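Side-chain contacts in glutathione reductase (Bartonella henselae, PDB 3O0H), which probably catalyses the NADPH-dependent reduction of glutathione disulfide to glutathione, passing electrons through a bound FAD and a redox-active disulfide: residues K449-F452 against D453-A457; F230-D233 against L234-L238; K104-A107 against A108-E112. One frame throughout, in Å; residues are numbered along the deposited sequence.

Contact 1 (K449-F452 against D453-A457); sequences KDIF and DKTMA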
ATOM      1  N   LYS B 449       3.863  -0.460 -20.562  1.00 17.16           N
ATOM      2  CA  LYS B 449       2.488  -0.335 -20.171  1.00 17.56           C
ATOM      3  C   LYS B 449       1.724  -1.649 -20.423  1.00 19.25           C
ATOM      4  O   LYS B 449       0.812  -2.005 -19.660  1.00 18.80           O
ATOM      5  CB  LYS B 449       1.861   0.816 -20.953  1.00 17.76           C
ATOM      6  CG  LYS B 449       0.374   1.052 -20.654  1.00 18.82           C
ATOM      7  CD  LYS B 449       0.069   1.177 -19.137  1.00 18.08           C
ATOM      8  CE  LYS B 449      -1.390   1.731 -18.928  1.00 18.47           C
ATOM      9  NZ  LYS B 449      -2.422   0.964 -19.677  1.00 15.38           N
ATOM     10  N   ASP B 450       2.127  -2.384 -21.469  1.00 19.87           N
ATOM     11  CA  ASP B 450       1.564  -3.688 -21.776  1.00 21.22           C
ATOM     12  C   ASP B 450       1.694  -4.703 -20.646  1.00 20.27           C
ATOM     13  O   ASP B 450       0.828  -5.541 -20.472  1.00 20.01           O
ATOM     14  CB  ASP B 450       2.189  -4.234 -23.069  1.00 24.46           C
ATOM     15  CG  ASP B 450       1.901  -3.335 -24.223  1.00 29.68           C
ATOM     16  OD1 ASP B 450       0.744  -3.385 -24.677  1.00 32.91           O
ATOM     17  OD2 ASP B 450       2.795  -2.522 -24.608  1.00 35.30           O
ATOM     18  N   ILE B 451       2.763  -4.635 -19.881  1.00 18.78           N
ATOM     19  CA  ILE B 451       2.977  -5.573 -18.784  1.00 17.98           C
ATOM     20  C   ILE B 451       2.061  -5.213 -17.613  1.00 18.62           C
ATOM     21  O   ILE B 451       1.538  -6.112 -16.935  1.00 18.89           O
ATOM     22  CB  ILE B 451       4.424  -5.558 -18.270  1.00 17.77           C
ATOM     23  CG1 ILE B 451       5.423  -6.024 -19.356  1.00 18.85           C
ATOM     24  CG2 ILE B 451       4.555  -6.392 -16.944  1.00 16.92           C
ATOM     25  CD1 ILE B 451       5.137  -7.327 -20.024  1.00 17.31           C
ATOM     26  N   PHE B 452       1.875  -3.915 -17.362  1.00 18.08           N
ATOM     27  CA  PHE B 452       0.883  -3.471 -16.384  1.00 18.69           C
ATOM     28  C   PHE B 452      -0.480  -4.059 -16.737  1.00 20.01           C
ATOM     29  O   PHE B 452      -1.183  -4.612 -15.872  1.00 20.92           O
ATOM     30  CB  PHE B 452       0.775  -1.931 -16.338  1.00 19.39           C
ATOM     31  CG  PHE B 452       1.867  -1.241 -15.538  1.00 16.60           C
ATOM     32  CD1 PHE B 452       3.183  -1.211 -15.974  1.00 17.09           C
ATOM     33  CD2 PHE B 452       1.559  -0.561 -14.370  1.00 14.96           C
ATOM     34  CE1 PHE B 452       4.192  -0.553 -15.254  1.00 16.63           C
ATOM     35  CE2 PHE B 452       2.580   0.096 -13.620  1.00 15.87           C
ATOM     36  CZ  PHE B 452       3.893   0.098 -14.067  1.00 13.46           C
ATOM     37  N   ASP B 453      -0.881  -3.925 -18.008  1.00 20.71           N
ATOM     38  CA  ASP B 453      -2.206  -4.379 -18.436  1.00 21.38           C
ATOM     39  C   ASP B 453      -2.363  -5.899 -18.354  1.00 22.07           C
ATOM     40  O   ASP B 453      -3.478  -6.404 -18.227  1.00 22.42           O
ATOM     41  CB  ASP B 453      -2.483  -3.960 -19.878  1.00 22.94           C
ATOM     42  CG  ASP B 453      -2.633  -2.478 -20.053  1.00 22.41           C
ATOM     43  OD1 ASP B 453      -2.616  -1.732 -19.062  1.00 24.44           O
ATOM     44  OD2 ASP B 453      -2.786  -2.065 -21.214  1.00 25.50           O
ATOM     45  N   LYS B 454      -1.253  -6.621 -18.504  1.00 21.76           N
ATOM     46  CA  LYS B 454      -1.259  -8.084 -18.493  1.00 24.36           C
ATOM     47  C   LYS B 454      -1.341  -8.624 -17.055  1.00 21.71           C
ATOM     48  O   LYS B 454      -1.634  -9.792 -16.829  1.00 21.77           O
ATOM     49  CB  LYS B 454       0.041  -8.612 -19.138  1.00 25.60           C
ATOM     50  CG  LYS B 454      -0.049  -9.952 -19.787  1.00 31.67           C
ATOM     51  CD  LYS B 454       1.196 -10.268 -20.681  1.00 35.95           C
ATOM     52  CE  LYS B 454       2.522 -10.238 -19.910  1.00 37.44           C
ATOM     53  NZ  LYS B 454       3.699 -10.916 -20.622  1.00 37.62           N
ATOM     54  N   THR B 455      -1.054  -7.778 -16.095  1.00 19.04           N
ATOM     55  CA  THR B 455      -1.038  -8.200 -14.693  1.00 18.72           C
ATOM     56  C   THR B 455      -2.469  -8.381 -14.207  1.00 18.31           C
ATOM     57  O   THR B 455      -3.294  -7.456 -14.302  1.00 19.33           O
ATOM     58  CB  THR B 455      -0.288  -7.185 -13.836  1.00 17.31           C
ATOM     59  OG1 THR B 455       1.091  -7.077 -14.289  1.00 17.41           O
ATOM     60  CG2 THR B 455      -0.368  -7.592 -12.328  1.00 16.72           C
ATOM     61  N   MET B 456      -2.786  -9.562 -13.694  1.00 17.97           N
ATOM     62  CA  MET B 456      -4.109  -9.815 -13.155  1.00 18.64           C
ATOM     63  C   MET B 456      -4.413  -8.881 -11.967  1.00 16.80           C
ATOM     64  O   MET B 456      -3.559  -8.666 -11.094  1.00 15.28           O
ATOM     65  CB  MET B 456      -4.262 -11.289 -12.736  1.00 20.00           C
ATOM     66  CG  MET B 456      -5.671 -11.706 -12.400  1.00 23.10           C
ATOM     67  SD  MET B 456      -6.823 -11.880 -13.786  1.00 28.28           S
ATOM     68  CE  MET B 456      -6.148 -13.330 -14.641  1.00 24.34           C
ATOM     69  N   ALA B 457      -5.604  -8.287 -11.996  1.00 15.45           N
ATOM     70  CA  ALA B 457      -6.136  -7.535 -10.861  1.00 15.29           C
ATOM     71  C   ALA B 457      -6.383  -8.403  -9.628  1.00 14.81           C
ATOM     72  O   ALA B 457      -6.780  -9.555  -9.738  1.00 15.95           O
ATOM     73  CB  ALA B 457      -7.443  -6.892 -11.239  1.00 15.04           C
TER
HETATM   74  O   HOH W   1      -2.524   0.281 -22.386  1.00  7.65           O

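Contact 2 (F230-D233 against L234-L238); sequences FDYD and LRQLL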
ATOM      1  N   PHE B 230       6.688  19.210  -8.632  1.00 18.77           N
ATOM      2  CA  PHE B 230       5.865  17.993  -8.669  1.00 16.96           C
ATOM      3  C   PHE B 230       4.905  18.076  -9.851  1.00 17.22           C
ATOM      4  O   PHE B 230       4.624  19.168 -10.359  1.00 17.33           O
ATOM      5  CB  PHE B 230       5.058  17.856  -7.387  1.00 15.61           C
ATOM      6  CG  PHE B 230       5.858  17.464  -6.208  1.00 14.17           C
ATOM      7  CD1 PHE B 230       6.726  18.371  -5.619  1.00 16.45           C
ATOM      8  CD2 PHE B 230       5.805  16.172  -5.700  1.00 17.48           C
ATOM      9  CE1 PHE B 230       7.480  18.019  -4.555  1.00 14.49           C
ATOM     10  CE2 PHE B 230       6.567  15.824  -4.593  1.00 16.13           C
ATOM     11  CZ  PHE B 230       7.395  16.761  -4.019  1.00 16.19           C
ATOM     12  N   ASP B 231       4.418  16.930 -10.321  1.00 16.02           N
ATOM     13  CA  ASP B 231       3.419  16.911 -11.379  1.00 15.45           C
ATOM     14  C   ASP B 231       2.228  17.846 -11.024  1.00 14.08           C
ATOM     15  O   ASP B 231       1.783  17.889  -9.898  1.00 11.84           O
ATOM     16  CB  ASP B 231       2.984  15.458 -11.625  1.00 16.19           C
ATOM     17  CG  ASP B 231       1.909  15.319 -12.707  1.00 17.04           C
ATOM     18  OD1 ASP B 231       0.745  15.603 -12.367  1.00 18.33           O
ATOM     19  OD2 ASP B 231       2.239  14.918 -13.834  1.00 16.91           O
ATOM     20  N   TYR B 232       1.750  18.603 -12.008  1.00 15.30           N
ATOM     21  CA  TYR B 232       0.711  19.636 -11.763  1.00 16.32           C
ATOM     22  C   TYR B 232      -0.541  19.051 -11.105  1.00 15.31           C
ATOM     23  O   TYR B 232      -1.102  19.656 -10.200  1.00 14.93           O
ATOM     24  CB  TYR B 232       0.338  20.384 -13.040  1.00 19.07           C
ATOM     25  CG  TYR B 232      -0.972  21.173 -12.895  1.00 25.26           C
ATOM     26  CD1 TYR B 232      -1.003  22.439 -12.335  1.00 28.08           C
ATOM     27  CD2 TYR B 232      -2.186  20.611 -13.312  1.00 31.67           C
ATOM     28  CE1 TYR B 232      -2.205  23.145 -12.193  1.00 30.74           C
ATOM     29  CE2 TYR B 232      -3.401  21.317 -13.205  1.00 34.97           C
ATOM     30  CZ  TYR B 232      -3.415  22.576 -12.624  1.00 34.89           C
ATOM     31  OH  TYR B 232      -4.653  23.246 -12.520  1.00 35.29           O
ATOM     32  N   ASP B 233      -0.987  17.864 -11.528  1.00 16.15           N
ATOM     33  CA  ASP B 233      -2.192  17.272 -10.902  1.00 15.18           C
ATOM     34  C   ASP B 233      -1.968  17.081  -9.397  1.00 14.65           C
ATOM     35  O   ASP B 233      -2.864  17.324  -8.588  1.00 14.66           O
ATOM     36  CB  ASP B 233      -2.557  15.928 -11.521  1.00 15.98           C
ATOM     37  CG  ASP B 233      -3.330  16.049 -12.801  1.00 19.15           C
ATOM     38  OD1 ASP B 233      -4.232  16.901 -12.896  1.00 20.84           O
ATOM     39  OD2 ASP B 233      -3.087  15.237 -13.699  1.00 19.87           O
ATOM     40  N   LEU B 234      -0.785  16.612  -8.984  1.00 13.74           N
ATOM     41  CA  LEU B 234      -0.522  16.469  -7.540  1.00 12.02           C
ATOM     42  C   LEU B 234      -0.599  17.803  -6.794  1.00 11.70           C
ATOM     43  O   LEU B 234      -1.100  17.894  -5.662  1.00  9.82           O
ATOM     44  CB  LEU B 234       0.846  15.841  -7.290  1.00 12.23           C
ATOM     45  CG  LEU B 234       1.073  14.496  -7.984  1.00 15.25           C
ATOM     46  CD1 LEU B 234       2.616  14.162  -8.000  1.00 13.43           C
ATOM     47  CD2 LEU B 234       0.188  13.370  -7.374  1.00 15.55           C
ATOM     48  N   ARG B 235      -0.074  18.838  -7.420  1.00 11.39           N
ATOM     49  CA  ARG B 235      -0.053  20.139  -6.780  1.00 11.22           C
ATOM     50  C   ARG B 235      -1.483  20.636  -6.645  1.00 12.13           C
ATOM     51  O   ARG B 235      -1.910  21.129  -5.568  1.00 11.99           O
ATOM     52  CB  ARG B 235       0.754  21.109  -7.631  1.00 12.22           C
ATOM     53  CG  ARG B 235       2.225  20.711  -7.831  1.00 11.22           C
ATOM     54  CD  ARG B 235       2.908  21.665  -8.786  1.00 14.01           C
ATOM     55  NE  ARG B 235       3.134  23.014  -8.268  1.00 14.38           N
ATOM     56  CZ  ARG B 235       3.579  24.030  -9.024  1.00 16.22           C
ATOM     57  NH1 ARG B 235       3.883  23.861 -10.300  1.00 17.01           N
ATOM     58  NH2 ARG B 235       3.768  25.224  -8.497  1.00 17.65           N
ATOM     59  N   GLN B 236      -2.231  20.515  -7.740  1.00 12.62           N
ATOM     60  CA  GLN B 236      -3.552  21.122  -7.780  1.00 14.33           C
ATOM     61  C   GLN B 236      -4.497  20.362  -6.882  1.00 13.52           C
ATOM     62  O   GLN B 236      -5.220  20.979  -6.104  1.00 12.97           O
ATOM     63  CB  GLN B 236      -4.089  21.204  -9.200  1.00 15.32           C
ATOM     64  CG  GLN B 236      -5.445  21.949  -9.294  1.00 18.28           C
ATOM     65  CD  GLN B 236      -5.242  23.431  -9.105  1.00 19.81           C
ATOM     66  OE1 GLN B 236      -4.588  24.066  -9.931  1.00 21.11           O
ATOM     67  NE2 GLN B 236      -5.745  23.990  -7.973  1.00 14.34           N
ATOM     68  N   LEU B 237      -4.491  19.029  -6.971  1.00 13.52           N
ATOM     69  CA  LEU B 237      -5.425  18.240  -6.144  1.00 14.42           C
ATOM     70  C   LEU B 237      -5.164  18.442  -4.663  1.00 13.68           C
ATOM     71  O   LEU B 237      -6.129  18.513  -3.854  1.00 13.81           O
ATOM     72  CB  LEU B 237      -5.375  16.752  -6.489  1.00 14.59           C
ATOM     73  CG  LEU B 237      -5.901  16.327  -7.856  1.00 17.60           C
ATOM     74  CD1 LEU B 237      -5.425  14.872  -8.221  1.00 19.10           C
ATOM     75  CD2 LEU B 237      -7.393  16.408  -7.856  1.00 19.99           C
ATOM     76  N   LEU B 238      -3.883  18.505  -4.272  1.00 13.04           N
ATOM     77  CA  LEU B 238      -3.568  18.731  -2.858  1.00 12.40           C
ATOM     78  C   LEU B 238      -4.043  20.125  -2.415  1.00 12.11           C
ATOM     79  O   LEU B 238      -4.735  20.272  -1.390  1.00 11.87           O
ATOM     80  CB  LEU B 238      -2.075  18.553  -2.546  1.00 12.06           C
ATOM     81  CG  LEU B 238      -1.683  18.831  -1.098  1.00 11.36           C
ATOM     82  CD1 LEU B 238      -2.463  17.938  -0.119  1.00 13.00           C
ATOM     83  CD2 LEU B 238      -0.118  18.634  -0.895  1.00 11.54           C
TER
HETATM   84  O   HOH W   2       4.214  21.483 -12.013  1.00 10.13           O

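Contact 3 (K104-A107 against A108-E112); sequences KLVA and AKNKE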
ATOM      1  N   LYS B 104       1.056  14.375  25.571  1.00 17.71           N
ATOM      2  CA  LYS B 104       1.179  12.937  25.451  1.00 18.22           C
ATOM      3  C   LYS B 104       1.874  12.526  24.154  1.00 17.44           C
ATOM      4  O   LYS B 104       2.700  11.608  24.173  1.00 16.98           O
ATOM      5  CB  LYS B 104      -0.194  12.266  25.587  1.00 18.80           C
ATOM      6  CG  LYS B 104      -0.175  10.760  25.473  1.00 21.60           C
ATOM      7  CD  LYS B 104      -1.457  10.046  26.019  1.00 22.99           C
ATOM      8  CE  LYS B 104      -1.333   8.511  25.782  1.00 23.62           C
ATOM      9  NZ  LYS B 104      -2.505   7.738  26.280  1.00 21.89           N
ATOM     10  N   LEU B 105       1.517  13.168  23.028  1.00 16.53           N
ATOM     11  CA  LEU B 105       2.161  12.874  21.757  1.00 15.97           C
ATOM     12  C   LEU B 105       3.661  13.216  21.823  1.00 16.06           C
ATOM     13  O   LEU B 105       4.523  12.403  21.374  1.00 14.52           O
ATOM     14  CB  LEU B 105       1.499  13.621  20.591  1.00 15.40           C
ATOM     15  CG  LEU B 105       2.218  13.475  19.235  1.00 15.63           C
ATOM     16  CD1 LEU B 105       2.391  12.013  18.810  1.00 13.47           C
ATOM     17  CD2 LEU B 105       1.467  14.330  18.168  1.00 14.73           C
ATOM     18  N   VAL B 106       3.962  14.399  22.366  1.00 15.91           N
ATOM     19  CA  VAL B 106       5.353  14.838  22.522  1.00 15.69           C
ATOM     20  C   VAL B 106       6.132  13.820  23.375  1.00 16.91           C
ATOM     21  O   VAL B 106       7.252  13.415  22.985  1.00 16.52           O
ATOM     22  CB  VAL B 106       5.536  16.276  23.078  1.00 17.31           C
ATOM     23  CG1 VAL B 106       7.048  16.594  23.304  1.00 15.04           C
ATOM     24  CG2 VAL B 106       4.906  17.375  22.120  1.00 17.43           C
ATOM     25  N   ALA B 107       5.533  13.348  24.461  1.00 16.45           N
ATOM     26  CA  ALA B 107       6.211  12.367  25.317  1.00 17.45           C
ATOM     27  C   ALA B 107       6.453  11.075  24.550  1.00 16.96           C
ATOM     28  O   ALA B 107       7.550  10.525  24.610  1.00 17.61           O
ATOM     29  CB  ALA B 107       5.468  12.106  26.624  1.00 17.83           C
ATOM     30  N   ALA B 108       5.462  10.611  23.795  1.00 17.68           N
ATOM     31  CA  ALA B 108       5.608   9.365  23.009  1.00 17.24           C
ATOM     32  C   ALA B 108       6.655   9.473  21.915  1.00 17.08           C
ATOM     33  O   ALA B 108       7.414   8.526  21.696  1.00 16.60           O
ATOM     34  CB  ALA B 108       4.274   8.920  22.400  1.00 16.68           C
ATOM     35  N   LYS B 109       6.679  10.617  21.233  1.00 16.47           N
ATOM     36  CA  LYS B 109       7.700  10.907  20.226  1.00 15.73           C
ATOM     37  C   LYS B 109       9.110  10.848  20.858  1.00 16.23           C
ATOM     38  O   LYS B 109      10.016  10.171  20.345  1.00 15.48           O
ATOM     39  CB  LYS B 109       7.448  12.286  19.597  1.00 14.64           C
ATOM     40  CG  LYS B 109       8.490  12.709  18.521  1.00 15.87           C
ATOM     41  CD  LYS B 109       9.733  13.424  19.109  1.00 17.08           C
ATOM     42  CE  LYS B 109       9.421  14.737  19.754  1.00 17.68           C
ATOM     43  NZ  LYS B 109      10.637  15.564  20.195  1.00 17.26           N
ATOM     44  N   ASN B 110       9.283  11.556  21.967  1.00 16.71           N
ATOM     45  CA  ASN B 110      10.583  11.540  22.653  1.00 17.76           C
ATOM     46  C   ASN B 110      11.024  10.146  23.094  1.00 19.16           C
ATOM     47  O   ASN B 110      12.212   9.840  23.042  1.00 18.70           O
ATOM     48  CB  ASN B 110      10.552  12.431  23.879  1.00 19.34           C
ATOM     49  CG  ASN B 110      10.630  13.899  23.530  1.00 20.42           C
ATOM     50  OD1 ASN B 110      11.259  14.259  22.532  1.00 16.79           O
ATOM     51  ND2 ASN B 110      10.012  14.756  24.366  1.00 19.54           N
ATOM     52  N   LYS B 111      10.090   9.314  23.541  1.00 19.12           N
ATOM     53  CA  LYS B 111      10.458   7.926  23.955  1.00 21.34           C
ATOM     54  C   LYS B 111      10.982   7.194  22.703  1.00 20.51           C
ATOM     55  O   LYS B 111      12.007   6.498  22.743  1.00 19.43           O
ATOM     56  CB  LYS B 111       9.255   7.183  24.527  1.00 22.05           C
ATOM     57  CG  LYS B 111       9.530   5.738  24.997  1.00 23.96           C
ATOM     58  CD  LYS B 111       8.311   5.135  25.719  1.00 25.77           C
ATOM     59  CE  LYS B 111       8.616   3.752  26.315  1.00 27.95           C
ATOM     60  NZ  LYS B 111       7.337   3.053  26.654  1.00 30.74           N
ATOM     61  N   GLU B 112      10.272   7.364  21.596  1.00 19.51           N
ATOM     62  CA  GLU B 112      10.588   6.616  20.384  1.00 19.59           C
ATOM     63  C   GLU B 112      11.880   7.066  19.739  1.00 18.87           C
ATOM     64  O   GLU B 112      12.678   6.214  19.294  1.00 20.33           O
ATOM     65  CB  GLU B 112       9.438   6.682  19.374  1.00 18.49           C
ATOM     66  CG  GLU B 112       9.709   5.979  18.030  1.00 19.83           C
ATOM     67  CD  GLU B 112      10.058   4.502  18.163  1.00 21.55           C
ATOM     68  OE1 GLU B 112       9.982   3.916  19.286  1.00 20.87           O
ATOM     69  OE2 GLU B 112      10.421   3.906  17.131  1.00 21.32           O
TER

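Contact 1 (K449-F452 against D453-A457)
K449 and D453, one helical turn apart, are joined by a salt bridge in which the lysine chain crosses its partner obliquely. Bends at chi2 (51°) and chi4 fold the chain round so that NZ of K449 lies 2.8 Å from OD1 of D453, meeting OD1 on its syn lone pair. A water donates to OD2 of D453 at 2.6 Å and accepts from K449 NZ, so the ammonium, the carboxylate and the water close a ring, each carboxylate oxygen having its own partner. The ammonium group also donates to the carbonyl O of M469 and makes a cation-pi contact with Y391, so this buried charge has several partners. Further round the helix, I451 and K454 run side by side in the same direction, and I451 CD1 lies 3.9 Å from K454 NZ. T455 bonds back to the turn before it: with OG1 beside its own backbone N (chi1 -61°), the hydroxyl donates to I451 O at 2.9 Å, tilted 26° from the carbonyl plane. The T455 amide donates to F452 O at 3.2 Å, from above the carbonyl plane, while its bond to I451 O is weak. D450 forms a salt bridge with R420 through OD2. Helix 449-454 rests on strand 409-416 through K449 and F452; F452 also packs on helix 432-444 and on I441 of the second subunit, whose Q437 donates to M456 O.

Contact 2 (F230-D233 against L234-L238)
Y232 and Q236 lie side by side one turn apart at the start of helix 232-245. Q236 CB sits over one face of the tyrosine ring, 4.1 Å from its centroid, a CH-pi contact. With Y232 CG anti to the backbone N (chi1 165°), the ring reaches along the helix, and OH donates weakly to Q236 OE1 at 2.7 Å; NE2 of the same amide donates to D240 OD1. D231 is the N-cap: its OD1 accepts from D233 N at 3.0 Å, met on the anti side and 34° out of the carboxylate plane. OD1 also forms a salt bridge with K412, and OD2 accepts from the E378 amide. D233 OD2 forms salt bridges with K412 and R392. R235 folds back along the preceding loop, where a water joins its NH1 to F230 O, 2.9 Å from each; its NE and NH2 donate to the carbonyl oxygens of I226 and L225. L234 CD1 approaches D231 CB at 3.9 Å and lies at the edge of the F230 ring. This is the Asp-capped start of the helix in the beta-alpha-beta unit of strand 216-220, helix 232-245 and strand 248-250, whose strands belong to a parallel, Rossmann-like sheet.

Contact 3 (K104-A107 against A108-E112)
A108 begins the second half of this helical stretch by placing its methyl between two carbonyls of the preceding turn, with CB 3.6 Å from both K104 O and L105 O; its amide donates to K104 O. L402 of the second subunit also packs against A108. K109 follows, its CB 3.4 Å from L105 O and its amide bonded to the same oxygen at 2.8 Å. Bends at chi2 (-87°) and chi3 (-65°) bring NZ of this buried chain to the side chain of the next residue, where it donates to N110 OD1 at 2.7 Å from above the carbonyl plane while forming a salt bridge with D186. N110 runs alongside V106 in the same direction: ND2 lies 3.6 Å from V106 CG1, and the backbone amide donates to V106 O at 2.9 Å. K111 touches the first half chiefly through its main chain, whose amide donates to A107 O, and its side chain extends outward. The contact therefore draws its order chiefly from backbone bonds; K109 is held at two points, by D186 and N110 OD1, which together would probably steady its charge in a buried setting.

How the contacts relate
All three are local contacts along one helix each, two of them running into adjoining loop, and none touches another: contacts 1 and 2 lie about 26 Å apart and contacts 1 and 3 about 44 Å, between centres. Contact 1 lies farthest from the centre of the chain and contact 2 nearest, though each mixes buried and exposed residues. Contacts 1 and 2 share a neighbour, strand 409-416, which F452 meets in contact 1 and L234 and L237 in contact 2, alongside polar side chains. Contacts 1 and 3 both reach the second subunit; no other chain touches contact 2. Contact 1 carries a salt bridge on a short helix that passes into loop, contact 2 a capped start with outward ion pairs, and contact 3 a helix interior where backbone bonds dominate.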